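Local coordinates for AB hydrolase-1 domain-containing protein (Thermoplasma acidophilum DSM 1728, PDB 3BDI), which is of unknown function but belongs to the alpha/beta hydrolase superfamily and is predicted to act as a hydrolase, at residues S29-H34 with D92-N97; M41-A46 with V103-S108; E88-Y93 with G112-T117. All coordinates share one frame; numbering follows the deposited sequence.

Contact 1. Residues S29-H34 with D92-N97; sequences SIALFH and DYLKAN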
# COMPACT_ATOMS: atom_id res chain seq x y z
N SER A 29 7.21 -4.22 -9.98
CA SER A 29 6.18 -4.73 -9.06
C SER A 29 5.58 -3.65 -8.19
O SER A 29 6.21 -2.66 -7.79
CB SER A 29 6.79 -5.80 -8.15
OG SER A 29 7.29 -6.88 -8.93
N ILE A 30 4.29 -3.85 -7.88
CA ILE A 30 3.60 -3.06 -6.90
C ILE A 30 2.71 -3.98 -6.05
O ILE A 30 2.09 -4.92 -6.56
CB ILE A 30 2.78 -1.87 -7.52
CG1 ILE A 30 2.24 -0.96 -6.42
CG2 ILE A 30 1.71 -2.40 -8.48
CD1 ILE A 30 1.54 0.35 -6.95
N ALA A 31 2.74 -3.75 -4.76
CA ALA A 31 1.92 -4.50 -3.79
C ALA A 31 1.04 -3.50 -3.03
O ALA A 31 1.50 -2.42 -2.66
CB ALA A 31 2.82 -5.29 -2.82
N LEU A 32 -0.22 -3.87 -2.84
CA LEU A 32 -1.29 -3.04 -2.31
C LEU A 32 -1.77 -3.57 -0.98
O LEU A 32 -2.10 -4.75 -0.89
CB LEU A 32 -2.48 -3.02 -3.26
CG LEU A 32 -2.23 -2.91 -4.76
CD1 LEU A 32 -3.53 -2.92 -5.56
CD2 LEU A 32 -1.40 -1.74 -5.15
N PHE A 33 -1.85 -2.69 0.01
CA PHE A 33 -2.20 -3.07 1.42
C PHE A 33 -3.38 -2.23 1.88
O PHE A 33 -3.34 -1.02 1.90
CB PHE A 33 -0.96 -2.95 2.32
CG PHE A 33 0.18 -3.77 1.84
CD1 PHE A 33 0.26 -5.11 2.12
CD2 PHE A 33 1.15 -3.21 1.01
CE1 PHE A 33 1.28 -5.88 1.60
CE2 PHE A 33 2.15 -3.98 0.51
CZ PHE A 33 2.23 -5.30 0.80
N HIS A 34 -4.46 -2.94 2.22
CA HIS A 34 -5.75 -2.34 2.52
C HIS A 34 -5.83 -1.69 3.92
O HIS A 34 -5.04 -1.92 4.82
CB HIS A 34 -6.83 -3.40 2.30
CG HIS A 34 -6.73 -4.53 3.25
ND1 HIS A 34 -7.12 -4.43 4.57
CD2 HIS A 34 -6.27 -5.78 3.07
CE1 HIS A 34 -6.85 -5.59 5.16
NE2 HIS A 34 -6.33 -6.42 4.27
N ASP A 92 8.23 -10.30 4.28
CA ASP A 92 8.07 -11.76 4.13
C ASP A 92 7.12 -12.14 3.01
O ASP A 92 7.28 -13.15 2.35
CB ASP A 92 7.62 -12.38 5.46
CG ASP A 92 8.71 -12.34 6.54
OD1 ASP A 92 9.86 -11.93 6.23
OD2 ASP A 92 8.41 -12.62 7.72
N TYR A 93 6.08 -11.32 2.83
CA TYR A 93 5.07 -11.50 1.79
C TYR A 93 5.68 -11.29 0.40
O TYR A 93 5.45 -12.09 -0.49
CB TYR A 93 3.92 -10.50 2.03
CG TYR A 93 2.91 -10.47 0.92
CD1 TYR A 93 2.04 -11.51 0.70
CD2 TYR A 93 2.89 -9.38 0.03
CE1 TYR A 93 1.13 -11.44 -0.31
CE2 TYR A 93 1.98 -9.30 -0.98
CZ TYR A 93 1.11 -10.36 -1.19
OH TYR A 93 0.20 -10.32 -2.22
N LEU A 94 6.49 -10.24 0.25
CA LEU A 94 7.18 -10.06 -1.01
C LEU A 94 8.13 -11.24 -1.28
O LEU A 94 8.12 -11.79 -2.38
CB LEU A 94 7.91 -8.73 -1.01
CG LEU A 94 7.07 -7.45 -1.03
CD1 LEU A 94 7.98 -6.23 -0.93
CD2 LEU A 94 6.20 -7.38 -2.30
N LYS A 95 8.87 -11.67 -0.27
CA LYS A 95 9.80 -12.81 -0.41
C LYS A 95 9.06 -14.07 -0.80
O LYS A 95 9.50 -14.82 -1.66
CB LYS A 95 10.57 -13.03 0.89
CG LYS A 95 11.58 -14.20 0.85
CD LYS A 95 12.40 -14.28 2.13
N ALA A 96 7.89 -14.31 -0.19
CA ALA A 96 7.12 -15.50 -0.52
C ALA A 96 6.69 -15.55 -1.98
O ALA A 96 6.51 -16.61 -2.54
CB ALA A 96 5.89 -15.63 0.41
N ASN A 97 6.47 -14.37 -2.56
CA ASN A 97 6.09 -14.23 -3.96
C ASN A 97 7.31 -14.12 -4.90
O ASN A 97 7.13 -13.93 -6.08
CB ASN A 97 5.19 -13.01 -4.18
CG ASN A 97 3.75 -13.29 -3.81
OD1 ASN A 97 3.07 -14.07 -4.50
ND2 ASN A 97 3.28 -12.69 -2.68
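A31 and F33, two residues apart on strand 29-33, meet Y93 and L94 of helix 92-96 in a small, fully buried patch made of carbon alone. The closest touch is between the methyl A31 CB and the branch L94 CD2, 4.0 Å apart. The same methyl also sits at the edge of the Y93 ring, near its plane, 4.5 Å from Y93 CE2. F33 adds the other half: its CE1 lies 4.2 Å from Y93 CD2, and the tyrosine atom comes to the edge of the phenylalanine ring, near the plane of that ring. The F33 and Y93 side chains run antiparallel, side by side.

Y93 can reach the sheet because its CG is anti to the backbone N (chi1 173°), which sends the ring from the helix down toward the strand. F33 has the other setting, its CG lying beside the backbone N, and from there its ring leans over to the helix. A second shell holds the tyrosine. N97 ND2 lies 3.4 Å above one face of its ring, near the margin. That same amide nitrogen donates to Y93 O at 3.1 Å with an N-H...O angle of 141°, while N97 N reaches the oxygen from the opposite face of the carbonyl plane, so Y93 O is gripped twice where the helix ends. Further out, Q18 takes the Y93 hydroxyl through its OE1 and N97 OD1 through its NE2, and P62 and Y60 of the next strand also touch the ring. With the strand and helix axes 10.9 Å apart, this is the helix-on-sheet layering of the alpha/beta hydrolase fold.

Contact 2. Residues M41-A46 with V103-S108; sequences MDWDKA and VIMGAS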
# COMPACT_ATOMS: atom_id res chain seq x y z
N MSE A 41 -10.37 -7.36 -2.06
CA MSE A 41 -11.48 -7.30 -3.02
C MSE A 41 -11.84 -5.87 -3.40
O MSE A 41 -12.31 -5.62 -4.52
CB MSE A 41 -12.72 -8.02 -2.49
CG MSE A 41 -12.50 -9.47 -2.15
SE MSE A 41 -12.05 -10.56 -3.69
CE MSE A 41 -13.69 -10.31 -4.64
N ASP A 42 -11.59 -4.92 -2.51
CA ASP A 42 -12.10 -3.58 -2.72
C ASP A 42 -11.33 -2.77 -3.74
O ASP A 42 -11.81 -1.72 -4.20
CB ASP A 42 -12.22 -2.88 -1.38
CG ASP A 42 -13.30 -3.48 -0.56
OD1 ASP A 42 -14.49 -3.27 -0.90
OD2 ASP A 42 -13.03 -4.19 0.41
N TRP A 43 -10.15 -3.23 -4.16
CA TRP A 43 -9.40 -2.62 -5.22
C TRP A 43 -10.13 -2.83 -6.58
O TRP A 43 -9.71 -2.20 -7.57
CB TRP A 43 -7.98 -3.23 -5.30
CG TRP A 43 -7.17 -3.22 -4.03
CD1 TRP A 43 -6.60 -4.32 -3.46
CD2 TRP A 43 -6.83 -2.10 -3.17
NE1 TRP A 43 -5.93 -3.96 -2.31
CE2 TRP A 43 -6.06 -2.61 -2.10
CE3 TRP A 43 -7.16 -0.73 -3.16
CZ2 TRP A 43 -5.53 -1.81 -1.11
CZ3 TRP A 43 -6.63 0.07 -2.15
CH2 TRP A 43 -5.82 -0.49 -1.13
N ASP A 44 -11.14 -3.68 -6.63
CA ASP A 44 -11.96 -3.84 -7.86
C ASP A 44 -12.59 -2.50 -8.23
O ASP A 44 -12.82 -2.24 -9.42
CB ASP A 44 -13.14 -4.83 -7.63
CG ASP A 44 -12.78 -6.30 -7.67
OD1 ASP A 44 -11.65 -6.60 -8.06
OD2 ASP A 44 -13.72 -7.09 -7.33
N LYS A 45 -12.94 -1.67 -7.26
CA LYS A 45 -13.75 -0.49 -7.59
C LYS A 45 -12.99 0.44 -8.53
O LYS A 45 -13.62 1.07 -9.39
CB LYS A 45 -14.12 0.25 -6.29
CG LYS A 45 -14.92 1.49 -6.44
CD LYS A 45 -16.33 1.24 -6.98
CE LYS A 45 -17.02 2.53 -7.34
NZ LYS A 45 -17.27 3.34 -6.07
N ALA A 46 -11.67 0.56 -8.35
CA ALA A 46 -10.84 1.36 -9.22
C ALA A 46 -10.08 0.56 -10.25
O ALA A 46 -9.20 1.10 -10.96
CB ALA A 46 -9.87 2.19 -8.35
N VAL A 103 7.38 -1.38 -5.48
CA VAL A 103 6.59 -0.23 -5.00
C VAL A 103 5.54 -0.78 -4.01
O VAL A 103 5.03 -1.90 -4.21
CB VAL A 103 5.89 0.50 -6.14
CG1 VAL A 103 5.02 1.63 -5.61
CG2 VAL A 103 6.95 1.10 -7.13
N ILE A 104 5.32 -0.07 -2.91
CA ILE A 104 4.27 -0.51 -1.97
C ILE A 104 3.29 0.63 -1.74
O ILE A 104 3.70 1.80 -1.54
CB ILE A 104 4.89 -1.09 -0.69
CG1 ILE A 104 5.81 -0.08 0.01
CG2 ILE A 104 5.61 -2.40 -1.02
CD1 ILE A 104 6.43 -0.62 1.31
N MSE A 105 2.02 0.30 -1.87
CA MSE A 105 0.92 1.23 -1.65
C MSE A 105 0.12 0.76 -0.47
O MSE A 105 -0.08 -0.44 -0.32
CB MSE A 105 0.03 1.26 -2.90
CG MSE A 105 -1.28 1.99 -2.68
SE MSE A 105 -2.24 2.26 -4.35
CE MSE A 105 -3.97 1.68 -3.75
N GLY A 106 -0.28 1.70 0.37
CA GLY A 106 -1.13 1.38 1.50
C GLY A 106 -2.17 2.44 1.74
O GLY A 106 -1.90 3.66 1.67
N ALA A 107 -3.39 1.98 2.09
CA ALA A 107 -4.46 2.87 2.47
C ALA A 107 -4.68 2.80 3.98
O ALA A 107 -4.82 1.74 4.55
CB ALA A 107 -5.73 2.47 1.77
N SER A 108 -4.69 3.97 4.65
CA SER A 108 -5.13 4.08 6.05
C SER A 108 -4.16 3.24 6.92
O SER A 108 -2.95 3.52 6.90
CB SER A 108 -6.61 3.79 6.18
OG SER A 108 -7.11 4.21 7.44
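W43 and the selenomethionine M105 meet head-on, the indole reaching in from the 3-10 turn 42-44 and the selenomethionine from strand 103-107. The methyl M105 CE comes to the six-membered part of the indole, 3.5 Å from W43 CZ3 and 3.9 Å from W43 CH2, at an oblique approach. A107, on the same side of the strand as M105, puts its CB at the indole edge, near the ring plane, 4.1 Å from W43 CH2.

M105 leaves the strand with CG anti to the backbone N (chi1 169°) and stays extended through chi2; only at chi3, 133°, does the chain bend and carry CE to the ring. The M105 CE to W43 distances hold for one of two deposited conformers, and this touch is tentative to that extent. The strand leads straight into S108, whose positive phi makes a strained turn consistent with the nucleophile elbow of alpha/beta hydrolases. With G106 and G110 it makes a GxSxG pattern, and S108 OG is hydrogen-bonded to H186 NE2, consistent with a Ser-His-Asp triad completed by D158.

With CG beside its backbone N, W43 directs its benzo end at both M105 and A107. Around it, L48 and F49 of helix 48-53 pack on the tryptophan, its ring meets that of Y189 with planes at about 55°, and F196 of helix 193-205 touches M105.

Contact 3. Residues E88-Y93 with G112-T117; sequences EFIRDY and GMVIMT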
# COMPACT_ATOMS: atom_id res chain seq x y z
N GLU A 88 7.53 -6.69 9.01
CA GLU A 88 7.92 -8.10 8.83
C GLU A 88 7.00 -8.77 7.82
O GLU A 88 7.46 -9.40 6.87
CB GLU A 88 7.87 -8.88 10.15
CG GLU A 88 8.90 -8.45 11.17
CD GLU A 88 10.27 -8.46 10.63
OE1 GLU A 88 10.74 -9.50 10.10
OE2 GLU A 88 10.90 -7.40 10.77
N PHE A 89 5.69 -8.58 7.99
CA PHE A 89 4.74 -9.17 7.05
C PHE A 89 5.04 -8.75 5.63
O PHE A 89 5.11 -9.58 4.74
CB PHE A 89 3.30 -8.84 7.37
CG PHE A 89 2.37 -9.45 6.38
CD1 PHE A 89 2.14 -10.79 6.36
CD2 PHE A 89 1.78 -8.67 5.40
CE1 PHE A 89 1.34 -11.35 5.38
CE2 PHE A 89 0.97 -9.22 4.45
CZ PHE A 89 0.76 -10.57 4.46
N ILE A 90 5.19 -7.44 5.39
CA ILE A 90 5.35 -6.99 4.01
C ILE A 90 6.64 -7.53 3.37
O ILE A 90 6.62 -8.04 2.23
CB ILE A 90 5.21 -5.46 3.89
CG1 ILE A 90 3.76 -5.10 4.22
CG2 ILE A 90 5.64 -4.97 2.47
CD1 ILE A 90 3.40 -3.61 4.16
N ARG A 91 7.73 -7.49 4.14
CA ARG A 91 9.00 -8.08 3.68
C ARG A 91 8.83 -9.57 3.35
O ARG A 91 9.23 -10.03 2.28
CB ARG A 91 10.05 -7.92 4.75
CG ARG A 91 11.41 -8.43 4.33
CD ARG A 91 12.37 -8.34 5.46
NE ARG A 91 12.37 -9.54 6.30
CZ ARG A 91 11.70 -9.70 7.43
NH1 ARG A 91 10.88 -8.78 7.91
NH2 ARG A 91 11.84 -10.83 8.10
N ASP A 92 8.23 -10.30 4.28
CA ASP A 92 8.07 -11.76 4.13
C ASP A 92 7.12 -12.14 3.01
O ASP A 92 7.28 -13.15 2.35
CB ASP A 92 7.62 -12.38 5.46
CG ASP A 92 8.71 -12.34 6.54
OD1 ASP A 92 9.86 -11.93 6.23
OD2 ASP A 92 8.41 -12.62 7.72
N TYR A 93 6.08 -11.32 2.83
CA TYR A 93 5.07 -11.50 1.79
C TYR A 93 5.68 -11.29 0.40
O TYR A 93 5.45 -12.09 -0.49
CB TYR A 93 3.92 -10.50 2.03
CG TYR A 93 2.91 -10.47 0.92
CD1 TYR A 93 2.04 -11.51 0.70
CD2 TYR A 93 2.89 -9.38 0.03
CE1 TYR A 93 1.13 -11.44 -0.31
CE2 TYR A 93 1.98 -9.30 -0.98
CZ TYR A 93 1.11 -10.36 -1.19
OH TYR A 93 0.20 -10.32 -2.22
N GLY A 112 0.14 3.32 7.02
CA GLY A 112 1.09 3.18 8.11
C GLY A 112 2.02 2.00 7.94
O GLY A 112 3.24 2.09 8.18
N MSE A 113 1.48 0.87 7.49
CA MSE A 113 2.30 -0.30 7.31
C MSE A 113 3.39 -0.08 6.28
O MSE A 113 4.53 -0.54 6.47
CB MSE A 113 1.44 -1.50 6.91
CG MSE A 113 0.48 -1.94 7.94
SE MSE A 113 -0.53 -3.47 7.35
CE MSE A 113 -1.42 -3.81 9.02
N VAL A 114 3.03 0.54 5.14
CA VAL A 114 4.05 0.72 4.10
C VAL A 114 5.12 1.74 4.52
O VAL A 114 6.29 1.58 4.13
CB VAL A 114 3.48 1.08 2.74
CG1 VAL A 114 2.58 -0.04 2.25
CG2 VAL A 114 2.77 2.43 2.71
N ILE A 115 4.73 2.74 5.29
CA ILE A 115 5.73 3.68 5.85
C ILE A 115 6.70 2.90 6.75
O ILE A 115 7.95 2.98 6.57
CB ILE A 115 5.05 4.89 6.52
CG1 ILE A 115 4.48 5.78 5.38
CG2 ILE A 115 6.02 5.69 7.43
CD1 ILE A 115 3.58 6.87 5.80
N MSE A 116 6.17 2.13 7.68
CA MSE A 116 7.01 1.38 8.57
C MSE A 116 7.92 0.41 7.84
O MSE A 116 9.11 0.25 8.19
CB MSE A 116 6.21 0.60 9.62
CG MSE A 116 7.10 -0.17 10.62
SE MSE A 116 8.22 0.99 11.74
CE MSE A 116 6.92 1.32 12.99
N THR A 117 7.41 -0.25 6.82
CA THR A 117 8.24 -1.14 6.02
C THR A 117 9.43 -0.41 5.35
O THR A 117 10.54 -0.94 5.29
CB THR A 117 7.41 -1.82 4.93
OG1 THR A 117 6.32 -2.50 5.57
CG2 THR A 117 8.22 -2.79 4.10
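I90 crosses T117 and M113 obliquely, and between residues 88-93 and 112-117 every close contact runs through this one isoleucine. Its CG1 lies beside the backbone N and continues fully extended (chi2 180°), which carries CD1 to three residues of the other helix: T117 OG1 at 3.4 Å, M113 CB at 4.0 Å and V114 CG1 at 4.1 Å. The shorter branch faces T117 as well, I90 CG2 lying 3.8 Å from T117 CG2. The threonine hydroxyl thus lies nearest CD1 and its methyl nearest CG2, while both press on I90 CB.

That hydroxyl is no loose polar group in an apolar surface. With OG1 beside its backbone N (chi1 -56°), T117 donates back along its own helix to M113 O at 2.8 Å. T117 N reaches the same oxygen from the opposite face of the carbonyl plane, so the carbonyl is bonded twice, and the hydroxyl oxygen is turned to lie against I90.

The axes of segments 88-93 and 112-117 come within 9.5 Å and cross steeply, at -76°, which keeps the meeting short. A turn earlier on helix 83-96, A87 touches T117 and A86 touches M113, extending the contact. On the sheet side the helix pair lies over strand 28-33, on the sheet face against which Y93 also packs.

F33 joins contacts 1 and 3: beside its touch on Y93, its CE1 lies 3.7 Å from I90 CG1 and its CD2 3.7 Å from V114 CG1. Contact 1 also shares D92 and Y93 with contact 3. Strands 28-33 and 102-107 are neighbours, with F33 N 2.9 Å from M105 O and A31 O 2.9 Å from M105 N, probable hydrogen bonds that tie contact 1 to contact 2. V114 CG1, 3.8 Å from G106 N, brings contact 3 up beneath the probable nucleophile elbow. Helices 83-96 and 109-120 thus pack on one face of the sheet, W43 on the other, with the probable nucleophile S108 at the strand's end.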